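Local coordinates for metallo-beta-lactamase superfamily protein (Thermus thermophilus, PDB 2ZWR) that probably acts as a hydrolase of the metallo-beta-lactamase superfamily, carrying two zinc ions in a histidine- and aspartate-lined site, at residues V74-H77 with L83-G86; H77-P82 with V119-G124; R106-G111 with G128-Y133. All blocks are in the same frame, centred on the assembly; numbering follows the deposited sequence.

Contact 1: residues V74-H77 with L83-G86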
ATOM      1  N   VAL A  74     -11.129   4.899  -5.485  1.00 10.38           N
ATOM      2  CA  VAL A  74      -9.814   4.924  -4.868  1.00  9.29           C
ATOM      3  C   VAL A  74      -9.970   5.274  -3.404  1.00  9.49           C
ATOM      4  O   VAL A  74     -10.505   6.325  -3.073  1.00  9.66           O
ATOM      5  CB  VAL A  74      -8.871   5.952  -5.550  1.00  9.43           C
ATOM      6  CG1 VAL A  74      -7.515   5.972  -4.861  1.00  8.50           C
ATOM      7  CG2 VAL A  74      -8.702   5.626  -7.027  1.00  8.11           C
ATOM      8  N   TYR A  75      -9.500   4.379  -2.534  1.00  9.67           N
ATOM      9  CA  TYR A  75      -9.569   4.565  -1.096  1.00  9.38           C
ATOM     10  C   TYR A  75      -8.218   5.034  -0.560  1.00  9.61           C
ATOM     11  O   TYR A  75      -7.185   4.383  -0.788  1.00  8.90           O
ATOM     12  CB  TYR A  75      -9.996   3.255  -0.413  1.00  9.83           C
ATOM     13  CG  TYR A  75     -11.453   2.922  -0.617  1.00 10.46           C
ATOM     14  CD1 TYR A  75     -12.400   3.265   0.342  1.00 10.26           C
ATOM     15  CD2 TYR A  75     -11.888   2.288  -1.789  1.00 10.97           C
ATOM     16  CE1 TYR A  75     -13.757   2.969   0.154  1.00 11.44           C
ATOM     17  CE2 TYR A  75     -13.230   2.004  -2.000  1.00 11.19           C
ATOM     18  CZ  TYR A  75     -14.159   2.343  -1.021  1.00 11.63           C
ATOM     19  OH  TYR A  75     -15.484   2.052  -1.216  1.00 12.43           O
ATOM     20  N   LEU A  76      -8.239   6.160   0.152  1.00  9.18           N
ATOM     21  CA  LEU A  76      -7.035   6.732   0.739  1.00  9.66           C
ATOM     22  C   LEU A  76      -7.372   7.433   2.036  1.00 10.00           C
ATOM     23  O   LEU A  76      -8.410   8.091   2.127  1.00  9.81           O
ATOM     24  CB  LEU A  76      -6.412   7.755  -0.222  1.00  9.51           C
ATOM     25  CG  LEU A  76      -5.159   8.515   0.206  1.00  8.80           C
ATOM     26  CD1 LEU A  76      -3.907   7.642   0.079  1.00  6.22           C
ATOM     27  CD2 LEU A  76      -5.041   9.780  -0.627  1.00  7.50           C
ATOM     28  N   HIS A  77      -6.500   7.294   3.034  1.00 10.34           N
ATOM     29  CA  HIS A  77      -6.617   8.086   4.260  1.00 10.03           C
ATOM     30  C   HIS A  77      -6.464   9.580   3.916  1.00 10.09           C
ATOM     31  O   HIS A  77      -5.499   9.978   3.248  1.00  9.93           O
ATOM     32  CB  HIS A  77      -5.564   7.654   5.280  1.00 10.45           C
ATOM     33  CG  HIS A  77      -5.854   8.098   6.679  1.00  9.36           C
ATOM     34  ND1 HIS A  77      -5.621   9.385   7.113  1.00  8.90           N
ATOM     35  CD2 HIS A  77      -6.358   7.426   7.742  1.00  9.31           C
ATOM     36  CE1 HIS A  77      -5.977   9.491   8.381  1.00  7.74           C
ATOM     37  NE2 HIS A  77      -6.420   8.313   8.789  1.00  9.58           N
ATOM     38  N   LEU A  83      -0.221  14.620  -0.365  1.00 11.79           N
ATOM     39  CA  LEU A  83       0.741  13.806  -1.090  1.00 11.72           C
ATOM     40  C   LEU A  83       0.150  13.295  -2.409  1.00 11.68           C
ATOM     41  O   LEU A  83       0.806  13.326  -3.452  1.00 11.10           O
ATOM     42  CB  LEU A  83       1.217  12.629  -0.231  1.00 11.60           C
ATOM     43  CG  LEU A  83       2.090  12.895   0.994  1.00 13.22           C
ATOM     44  CD1 LEU A  83       2.311  11.606   1.771  1.00 14.18           C
ATOM     45  CD2 LEU A  83       3.426  13.512   0.621  1.00 14.40           C
ATOM     46  N   TYR A  84      -1.102  12.852  -2.350  1.00 11.74           N
ATOM     47  CA  TYR A  84      -1.784  12.276  -3.497  1.00 12.45           C
ATOM     48  C   TYR A  84      -1.952  13.320  -4.593  1.00 13.13           C
ATOM     49  O   TYR A  84      -1.675  13.054  -5.763  1.00 13.53           O
ATOM     50  CB  TYR A  84      -3.131  11.715  -3.051  1.00 11.92           C
ATOM     51  CG  TYR A  84      -3.966  11.020  -4.102  1.00 10.33           C
ATOM     52  CD1 TYR A  84      -3.830   9.651  -4.343  1.00  9.56           C
ATOM     53  CD2 TYR A  84      -4.927  11.724  -4.820  1.00  8.51           C
ATOM     54  CE1 TYR A  84      -4.629   9.005  -5.293  1.00  8.01           C
ATOM     55  CE2 TYR A  84      -5.717  11.104  -5.763  1.00  8.94           C
ATOM     56  CZ  TYR A  84      -5.573   9.742  -5.991  1.00 10.10           C
ATOM     57  OH  TYR A  84      -6.367   9.143  -6.943  1.00 11.37           O
ATOM     58  N   GLU A  85      -2.365  14.517  -4.194  1.00 13.85           N
ATOM     59  CA  GLU A  85      -2.641  15.599  -5.131  1.00 14.61           C
ATOM     60  C   GLU A  85      -1.417  16.097  -5.896  1.00 14.03           C
ATOM     61  O   GLU A  85      -1.539  16.496  -7.049  1.00 14.47           O
ATOM     62  CB  GLU A  85      -3.334  16.751  -4.400  1.00 15.32           C
ATOM     63  CG  GLU A  85      -4.750  16.380  -3.959  1.00 19.06           C
ATOM     64  CD  GLU A  85      -5.386  17.402  -3.048  1.00 24.16           C
ATOM     65  OE1 GLU A  85      -4.676  17.968  -2.186  1.00 25.44           O
ATOM     66  OE2 GLU A  85      -6.616  17.629  -3.187  1.00 28.61           O
ATOM     67  N   GLY A  86      -0.250  16.071  -5.254  1.00 13.37           N
ATOM     68  CA  GLY A  86       0.986  16.508  -5.883  1.00 12.55           C
ATOM     69  C   GLY A  86       1.940  15.402  -6.290  1.00 11.93           C
ATOM     70  O   GLY A  86       3.092  15.681  -6.582  1.00 12.65           O
TER
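Leu76, in the segment of strand 74-76, faces Tyr84 on helix 81-85 with their CA atoms 8.7 Å apart, the nearest approach of the two backbones; side chains alone bridge that gap. Leu76 reaches furthest with CD2. With CG anti to the backbone N (chi1 178°) and CD2 carried on roughly anti to CA, this methyl arrives at the root of the tyrosine, 3.6 Å from Tyr84 CB. Obliquely to the ring, it also lies 3.8 Å from Tyr84 CG. Tyr84 in turn holds its CG anti to the backbone N (chi1 -178°), which sends the ring off the helix and along the strand toward Val74. There the two side chains come from opposite directions, and Val74 CG1 lies 4.0 Å from Tyr84 OH and 4.2 Å from Tyr84 CE1. One aromatic side chain thus spans two strand residues, its root on Leu76 and its phenolic end near Val74. This is helix-on-sheet packing within the alpha-beta/beta-alpha sandwich of the metallo-beta-lactamase fold: Val74 and Leu76 point from one face of the first sheet, while Tyr75 between them turns to the other. Helix 63-70 shares the site, since Val63 touches both Val74 and Tyr84. The phenolic oxygen is buried but has a polar partner, a hydrogen bond to the carbonyl O of Pro102, which fixes the far end of the ring. The side chain of Leu76 is also about 6 Å from that of the zinc ligand His54.

Contact 2: residues H77-P82 with V119-G124. With ZN (zinc ion), chain F.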
ATOM      1  N   HIS A  77      -6.500   7.294   3.034  1.00 10.34           N
ATOM      2  CA  HIS A  77      -6.617   8.086   4.260  1.00 10.03           C
ATOM      3  C   HIS A  77      -6.464   9.580   3.916  1.00 10.09           C
ATOM      4  O   HIS A  77      -5.499   9.978   3.248  1.00  9.93           O
ATOM      5  CB  HIS A  77      -5.564   7.654   5.280  1.00 10.45           C
ATOM      6  CG  HIS A  77      -5.854   8.098   6.679  1.00  9.36           C
ATOM      7  ND1 HIS A  77      -5.621   9.385   7.113  1.00  8.90           N
ATOM      8  CD2 HIS A  77      -6.358   7.426   7.742  1.00  9.31           C
ATOM      9  CE1 HIS A  77      -5.977   9.491   8.381  1.00  7.74           C
ATOM     10  NE2 HIS A  77      -6.420   8.313   8.789  1.00  9.58           N
ATOM     11  N   PRO A  78      -7.421  10.413   4.371  1.00 10.04           N
ATOM     12  CA  PRO A  78      -7.447  11.843   4.047  1.00  9.82           C
ATOM     13  C   PRO A  78      -6.173  12.613   4.431  1.00  9.41           C
ATOM     14  O   PRO A  78      -5.889  13.651   3.837  1.00  8.62           O
ATOM     15  CB  PRO A  78      -8.660  12.369   4.831  1.00  9.43           C
ATOM     16  CG  PRO A  78      -8.938  11.333   5.866  1.00 10.17           C
ATOM     17  CD  PRO A  78      -8.552  10.032   5.238  1.00  9.95           C
ATOM     18  N   LEU A  79      -5.423  12.119   5.413  1.00  9.61           N
ATOM     19  CA  LEU A  79      -4.164  12.777   5.782  1.00  9.89           C
ATOM     20  C   LEU A  79      -3.061  12.618   4.711  1.00 10.29           C
ATOM     21  O   LEU A  79      -2.077  13.350   4.734  1.00 10.64           O
ATOM     22  CB  LEU A  79      -3.681  12.339   7.165  1.00  9.81           C
ATOM     23  CG  LEU A  79      -4.440  12.915   8.378  1.00 10.17           C
ATOM     24  CD1 LEU A  79      -3.820  12.437   9.664  1.00 10.49           C
ATOM     25  CD2 LEU A  79      -4.467  14.446   8.352  1.00  9.88           C
ATOM     26  N   ASP A  80      -3.243  11.699   3.760  1.00 10.43           N
ATOM     27  CA  ASP A  80      -2.311  11.596   2.608  1.00 11.14           C
ATOM     28  C   ASP A  80      -2.789  12.280   1.316  1.00 11.56           C
ATOM     29  O   ASP A  80      -2.136  12.150   0.265  1.00 11.94           O
ATOM     30  CB  ASP A  80      -1.924  10.143   2.318  1.00 10.31           C
ATOM     31  CG  ASP A  80      -0.614   9.745   2.980  1.00 11.25           C
ATOM     32  OD1 ASP A  80      -0.181  10.458   3.908  1.00 10.12           O
ATOM     33  OD2 ASP A  80      -0.003   8.733   2.566  1.00  9.99           O
ATOM     34  N   LEU A  81      -3.916  12.994   1.385  1.00 11.43           N
ATOM     35  CA  LEU A  81      -4.431  13.737   0.225  1.00 12.12           C
ATOM     36  C   LEU A  81      -3.438  14.748  -0.364  1.00 11.59           C
ATOM     37  O   LEU A  81      -3.314  14.822  -1.587  1.00 11.22           O
ATOM     38  CB  LEU A  81      -5.744  14.460   0.544  1.00 12.45           C
ATOM     39  CG  LEU A  81      -7.067  14.096  -0.143  1.00 14.74           C
ATOM     40  CD1 LEU A  81      -6.940  13.374  -1.490  1.00 15.72           C
ATOM     41  CD2 LEU A  81      -7.973  13.336   0.811  1.00 18.15           C
ATOM     42  N   PRO A  82      -2.758  15.555   0.492  1.00 11.67           N
ATOM     43  CA  PRO A  82      -1.772  16.484  -0.071  1.00 11.58           C
ATOM     44  C   PRO A  82      -0.668  15.777  -0.854  1.00 11.93           C
ATOM     45  O   PRO A  82      -0.253  16.274  -1.898  1.00 11.83           O
ATOM     46  CB  PRO A  82      -1.212  17.197   1.168  1.00 11.78           C
ATOM     47  CG  PRO A  82      -2.342  17.115   2.163  1.00 11.63           C
ATOM     48  CD  PRO A  82      -2.871  15.730   1.956  1.00 11.23           C
ATOM     49  N   VAL A 119      -8.808  -1.540   8.778  1.00 14.42           N
ATOM     50  CA  VAL A 119      -7.863  -0.458   8.530  1.00 13.54           C
ATOM     51  C   VAL A 119      -7.163  -0.037   9.825  1.00 13.58           C
ATOM     52  O   VAL A 119      -7.809   0.287  10.826  1.00 13.38           O
ATOM     53  CB  VAL A 119      -8.545   0.744   7.828  1.00 13.56           C
ATOM     54  CG1 VAL A 119      -7.574   1.937   7.648  1.00 12.33           C
ATOM     55  CG2 VAL A 119      -9.120   0.314   6.481  1.00 12.99           C
ATOM     56  N   LEU A 120      -5.833  -0.084   9.793  1.00 13.14           N
ATOM     57  CA  LEU A 120      -4.986   0.397  10.877  1.00 13.16           C
ATOM     58  C   LEU A 120      -4.310   1.677  10.409  1.00 12.78           C
ATOM     59  O   LEU A 120      -3.567   1.652   9.428  1.00 12.85           O
ATOM     60  CB  LEU A 120      -3.913  -0.647  11.211  1.00 13.48           C
ATOM     61  CG  LEU A 120      -4.184  -1.870  12.109  1.00 14.95           C
ATOM     62  CD1 LEU A 120      -5.608  -2.372  12.039  1.00 14.54           C
ATOM     63  CD2 LEU A 120      -3.214  -2.999  11.782  1.00 13.31           C
ATOM     64  N   HIS A 121      -4.574   2.792  11.084  1.00 11.90           N
ATOM     65  CA  HIS A 121      -3.867   4.020  10.785  1.00 11.53           C
ATOM     66  C   HIS A 121      -2.530   4.017  11.505  1.00 11.74           C
ATOM     67  O   HIS A 121      -2.467   4.112  12.736  1.00 11.36           O
ATOM     68  CB  HIS A 121      -4.676   5.271  11.154  1.00 11.42           C
ATOM     69  CG  HIS A 121      -3.995   6.553  10.774  1.00 11.77           C
ATOM     70  ND1 HIS A 121      -3.793   7.585  11.665  1.00 11.52           N
ATOM     71  CD2 HIS A 121      -3.443   6.956   9.603  1.00 12.42           C
ATOM     72  CE1 HIS A 121      -3.167   8.577  11.057  1.00 10.08           C
ATOM     73  NE2 HIS A 121      -2.938   8.221   9.805  1.00 11.46           N
ATOM     74  N   LEU A 122      -1.466   3.929  10.710  1.00 11.19           N
ATOM     75  CA  LEU A 122      -0.126   3.734  11.205  1.00 10.93           C
ATOM     76  C   LEU A 122       0.818   4.749  10.556  1.00 10.79           C
ATOM     77  O   LEU A 122       1.584   4.393   9.667  1.00 11.28           O
ATOM     78  CB  LEU A 122       0.330   2.294  10.910  1.00 11.34           C
ATOM     79  CG  LEU A 122      -0.458   1.148  11.573  1.00 11.34           C
ATOM     80  CD1 LEU A 122      -0.144  -0.202  10.939  1.00  9.62           C
ATOM     81  CD2 LEU A 122      -0.227   1.113  13.101  1.00 12.34           C
ATOM     82  N   PRO A 123       0.784   6.016  11.021  1.00 10.52           N
ATOM     83  CA  PRO A 123       1.528   7.080  10.366  1.00 10.20           C
ATOM     84  C   PRO A 123       3.018   7.009  10.732  1.00 10.07           C
ATOM     85  O   PRO A 123       3.414   6.230  11.596  1.00  9.80           O
ATOM     86  CB  PRO A 123       0.904   8.350  10.973  1.00  9.72           C
ATOM     87  CG  PRO A 123       0.580   7.946  12.371  1.00 10.05           C
ATOM     88  CD  PRO A 123       0.116   6.498  12.252  1.00 10.44           C
ATOM     89  N   GLY A 124       3.829   7.844  10.100  1.00 10.26           N
ATOM     90  CA  GLY A 124       5.246   7.865  10.389  1.00 10.40           C
ATOM     91  C   GLY A 124       6.064   7.921   9.120  1.00 10.80           C
ATOM     92  O   GLY A 124       6.933   8.778   8.978  1.00 11.01           O
TER
HETATM   93 ZN    ZN F 211      -4.605   7.532  13.659  1.00 21.78          ZN
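His121 and His77 stack almost flat on each other, with ring centroids 4.0 Å apart and planes inclined by 8°, an offset (parallel-displaced) stack. From CB, which leads to a ring anti to the backbone N (chi1 -177°), the His121 side chain comes first to CG, 3.6 Å from His77 NE2. The CD2 corner lies over the face of the partner ring, 3.4 Å from His77 NE2. Across the ring from CD2, ND1 binds a zinc ion at 2.2 Å, a site separate from the dinuclear centre. CE1 is brushed obliquely by a methyl, Leu79 CD1, at 4.2 Å. At the tip, NE2 lies 3.6 Å from His77 CE1 and is hydrogen-bonded to the carbonyl O of Pro127, so metal and carbonyl together fix the rotation of the imidazole. Pro123 CD sits over its opposite face. The His77 ring is itself sandwiched, with Pro78 CD on its other face, and His77 ND1 accepts a fairly straight hydrogen bond from Leu79 N (3.2 Å) that comes in 18° out of the ring plane. The contact joins the 3-10 turn 78-80, which links strand 74-76 to helix 81-85, to the end of strand 117-121, with Val130 of the adjacent strand 130-134 touching His77.

Contact 3: residues R106-G111 with G128-Y133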
ATOM      1  N   ARG A 106     -12.191   8.123  -1.988  1.00 14.56           N
ATOM      2  CA  ARG A 106     -13.017   7.724  -0.854  1.00 14.21           C
ATOM      3  C   ARG A 106     -12.119   7.555   0.364  1.00 13.90           C
ATOM      4  O   ARG A 106     -10.992   7.071   0.241  1.00 13.94           O
ATOM      5  CB  ARG A 106     -13.762   6.417  -1.150  1.00 14.42           C
ATOM      6  CG  ARG A 106     -14.724   6.537  -2.322  1.00 14.63           C
ATOM      7  CD  ARG A 106     -15.468   5.250  -2.588  1.00 16.92           C
ATOM      8  NE  ARG A 106     -16.366   5.368  -3.743  1.00 18.77           N
ATOM      9  CZ  ARG A 106     -17.191   4.405  -4.155  1.00 18.30           C
ATOM     10  NH1 ARG A 106     -17.227   3.231  -3.526  1.00 18.28           N
ATOM     11  NH2 ARG A 106     -17.967   4.608  -5.207  1.00 18.37           N
ATOM     12  N   PRO A 107     -12.599   7.991   1.539  1.00 13.51           N
ATOM     13  CA  PRO A 107     -11.744   7.983   2.721  1.00 13.26           C
ATOM     14  C   PRO A 107     -11.524   6.624   3.400  1.00 12.70           C
ATOM     15  O   PRO A 107     -12.380   5.726   3.363  1.00 12.76           O
ATOM     16  CB  PRO A 107     -12.458   8.950   3.674  1.00 13.30           C
ATOM     17  CG  PRO A 107     -13.865   8.911   3.274  1.00 14.18           C
ATOM     18  CD  PRO A 107     -13.928   8.560   1.817  1.00 13.26           C
ATOM     19  N   LEU A 108     -10.357   6.503   4.006  1.00 11.80           N
ATOM     20  CA  LEU A 108     -10.055   5.425   4.928  1.00 12.05           C
ATOM     21  C   LEU A 108      -9.943   6.038   6.328  1.00 12.30           C
ATOM     22  O   LEU A 108      -9.759   7.251   6.462  1.00 12.05           O
ATOM     23  CB  LEU A 108      -8.750   4.727   4.534  1.00 10.92           C
ATOM     24  CG  LEU A 108      -8.746   3.957   3.205  1.00 10.74           C
ATOM     25  CD1 LEU A 108      -7.339   3.478   2.876  1.00  8.97           C
ATOM     26  CD2 LEU A 108      -9.729   2.792   3.241  1.00  7.83           C
ATOM     27  N   GLU A 109     -10.060   5.201   7.354  1.00 12.45           N
ATOM     28  CA  GLU A 109     -10.020   5.647   8.742  1.00 13.75           C
ATOM     29  C   GLU A 109      -9.626   4.470   9.621  1.00 13.68           C
ATOM     30  O   GLU A 109      -9.987   3.332   9.325  1.00 13.45           O
ATOM     31  CB  GLU A 109     -11.398   6.201   9.157  1.00 13.52           C
ATOM     32  CG  GLU A 109     -11.531   6.589  10.637  1.00 16.07           C
ATOM     33  CD  GLU A 109     -12.722   7.496  10.929  1.00 15.51           C
ATOM     34  OE1 GLU A 109     -13.849   7.124  10.531  1.00 15.86           O
ATOM     35  OE2 GLU A 109     -12.503   8.584  11.547  1.00 17.62           O
ATOM     36  N   GLU A 110      -8.888   4.742  10.695  1.00 14.44           N
ATOM     37  CA  GLU A 110      -8.620   3.735  11.729  1.00 15.18           C
ATOM     38  C   GLU A 110      -9.930   3.042  12.123  1.00 15.37           C
ATOM     39  O   GLU A 110     -10.924   3.717  12.402  1.00 15.62           O
ATOM     40  CB  GLU A 110      -7.979   4.393  12.957  1.00 15.12           C
ATOM     41  CG  GLU A 110      -7.832   3.491  14.172  1.00 17.29           C
ATOM     42  CD  GLU A 110      -6.694   2.509  14.033  1.00 19.36           C
ATOM     43  OE1 GLU A 110      -5.576   2.951  13.713  1.00 18.42           O
ATOM     44  OE2 GLU A 110      -6.914   1.296  14.246  1.00 21.92           O
ATOM     45  N   GLY A 111      -9.928   1.707  12.109  1.00 15.43           N
ATOM     46  CA  GLY A 111     -11.073   0.907  12.546  1.00 15.77           C
ATOM     47  C   GLY A 111     -12.078   0.540  11.463  1.00 16.39           C
ATOM     48  O   GLY A 111     -12.942  -0.317  11.680  1.00 16.51           O
ATOM     49  N   GLY A 128      -0.869   9.786   6.422  1.00  8.73           N
ATOM     50  CA  GLY A 128      -2.072   8.982   6.174  1.00  8.56           C
ATOM     51  C   GLY A 128      -1.750   7.527   5.842  1.00  8.76           C
ATOM     52  O   GLY A 128      -2.531   6.835   5.166  1.00  8.29           O
ATOM     53  N   HIS A 129      -0.601   7.054   6.319  1.00  8.33           N
ATOM     54  CA  HIS A 129      -0.162   5.691   6.023  1.00  8.35           C
ATOM     55  C   HIS A 129      -1.015   4.703   6.817  1.00  8.22           C
ATOM     56  O   HIS A 129      -1.110   4.808   8.046  1.00  7.11           O
ATOM     57  CB  HIS A 129       1.328   5.502   6.352  1.00  8.13           C
ATOM     58  CG  HIS A 129       1.932   4.278   5.734  1.00  9.16           C
ATOM     59  ND1 HIS A 129       1.545   3.001   6.076  1.00 10.02           N
ATOM     60  CD2 HIS A 129       2.893   4.135   4.793  1.00  8.44           C
ATOM     61  CE1 HIS A 129       2.233   2.125   5.369  1.00  8.69           C
ATOM     62  NE2 HIS A 129       3.060   2.787   4.585  1.00  9.13           N
ATOM     63  N   VAL A 130      -1.630   3.753   6.111  1.00  8.30           N
ATOM     64  CA  VAL A 130      -2.442   2.712   6.753  1.00  8.49           C
ATOM     65  C   VAL A 130      -1.898   1.316   6.469  1.00  9.31           C
ATOM     66  O   VAL A 130      -1.015   1.149   5.621  1.00  9.81           O
ATOM     67  CB  VAL A 130      -3.956   2.773   6.351  1.00  8.59           C
ATOM     68  CG1 VAL A 130      -4.573   4.125   6.715  1.00  7.80           C
ATOM     69  CG2 VAL A 130      -4.171   2.432   4.866  1.00  6.37           C
ATOM     70  N   ALA A 131      -2.409   0.324   7.205  1.00  9.43           N
ATOM     71  CA  ALA A 131      -2.245  -1.083   6.835  1.00  9.47           C
ATOM     72  C   ALA A 131      -3.613  -1.723   6.712  1.00  9.49           C
ATOM     73  O   ALA A 131      -4.545  -1.349   7.434  1.00  9.36           O
ATOM     74  CB  ALA A 131      -1.408  -1.838   7.873  1.00  9.46           C
ATOM     75  N   PHE A 132      -3.726  -2.679   5.791  1.00  9.46           N
ATOM     76  CA  PHE A 132      -4.940  -3.451   5.597  1.00 10.30           C
ATOM     77  C   PHE A 132      -4.739  -4.811   6.211  1.00 10.71           C
ATOM     78  O   PHE A 132      -3.968  -5.621   5.693  1.00 11.30           O
ATOM     79  CB  PHE A 132      -5.300  -3.553   4.104  1.00  9.49           C
ATOM     80  CG  PHE A 132      -5.463  -2.219   3.450  1.00 10.35           C
ATOM     81  CD1 PHE A 132      -6.637  -1.495   3.619  1.00  9.65           C
ATOM     82  CD2 PHE A 132      -4.428  -1.669   2.690  1.00  9.70           C
ATOM     83  CE1 PHE A 132      -6.792  -0.245   3.037  1.00  9.69           C
ATOM     84  CE2 PHE A 132      -4.567  -0.428   2.094  1.00 10.03           C
ATOM     85  CZ  PHE A 132      -5.751   0.295   2.274  1.00 11.65           C
ATOM     86  N   TYR A 133      -5.447  -5.050   7.314  1.00 11.93           N
ATOM     87  CA  TYR A 133      -5.234  -6.227   8.163  1.00 13.07           C
ATOM     88  C   TYR A 133      -6.347  -7.267   8.002  1.00 13.64           C
ATOM     89  O   TYR A 133      -7.538  -6.951   8.115  1.00 13.87           O
ATOM     90  CB  TYR A 133      -5.065  -5.808   9.643  1.00 13.09           C
ATOM     91  CG  TYR A 133      -4.842  -6.969  10.601  1.00 14.57           C
ATOM     92  CD1 TYR A 133      -3.905  -7.968  10.314  1.00 14.56           C
ATOM     93  CD2 TYR A 133      -5.557  -7.061  11.804  1.00 15.03           C
ATOM     94  CE1 TYR A 133      -3.704  -9.040  11.176  1.00 15.05           C
ATOM     95  CE2 TYR A 133      -5.355  -8.133  12.680  1.00 15.83           C
ATOM     96  CZ  TYR A 133      -4.422  -9.112  12.359  1.00 14.92           C
ATOM     97  OH  TYR A 133      -4.208 -10.177  13.210  1.00 16.31           O
TER
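Leu108 meets Val130 and Phe132 between the two beta-sheets of the metallo-beta-lactamase sandwich. It follows directly on strand 106-107, an edge strand of the first sheet, whereas its partners belong to strand 130-134 of the second. The contact between the segments is apolar, and a single methyl makes it. Leu108 CG is anti to the carbonyl carbon (chi1 -66°), and CD1 continues the chain fully extended, anti to CA, so that it reaches deepest toward the other sheet. Its closest neighbour there is Phe132 CZ at 3.6 Å, followed by Phe132 CE1 at 3.8 Å. The methyl therefore meets the phenyl at its edge, near the ring plane, and the two side chains cross at about a right angle. The CB of Phe132 does not point at the leucine; its ring, with CG anti to the carbonyl carbon (chi1 -57°), stretches across the gap and brings CZ, its far corner, into contact. Val130, two residues earlier on the strand, offers CG2, so that both partners converge on the same leucine methyl.

Several polar groups of these segments bond to their surroundings. Leu108 keeps a backbone hydrogen bond to Leu76 of the first sheet, while Gly111 already bonds to Val119 of the second, which marks where the chain changes sheets. Glu110 OE1 both forms a salt bridge with Arg170 and accepts a hydrogen bond from His121 N. His129 stacks on the zinc ligand His54 and bonds through NE2 to the backbone N of Asp144, a second-shell place beside the dinuclear site. In the apolar cluster, Leu108 CD1 lies 3.9 Å from Val130 CG2.

Overall arrangement
All three contacts lie in one metallo-beta-lactamase domain. Contact 1 closes first along the chain, within a short strand-to-helix connection, and shares His77 and helix 81-85 with contact 2. The segments of contacts 2 and 3 alternate in sequence, and their centres are only 6 Å apart, against 9 Å from contact 1 to contact 2 and 11 Å from contact 1 to contact 3. Strands 74-76 and 106-107 are neighbours in the first sheet, strands 117-121 and 130-134 in the second; contact 3 spans the two sheets, and contact 2 joins the turn after strand 74-76 to strand 117-121. Asp80 OD1 bonds to Gly128 N, joining these two contacts close to the metal-binding loops.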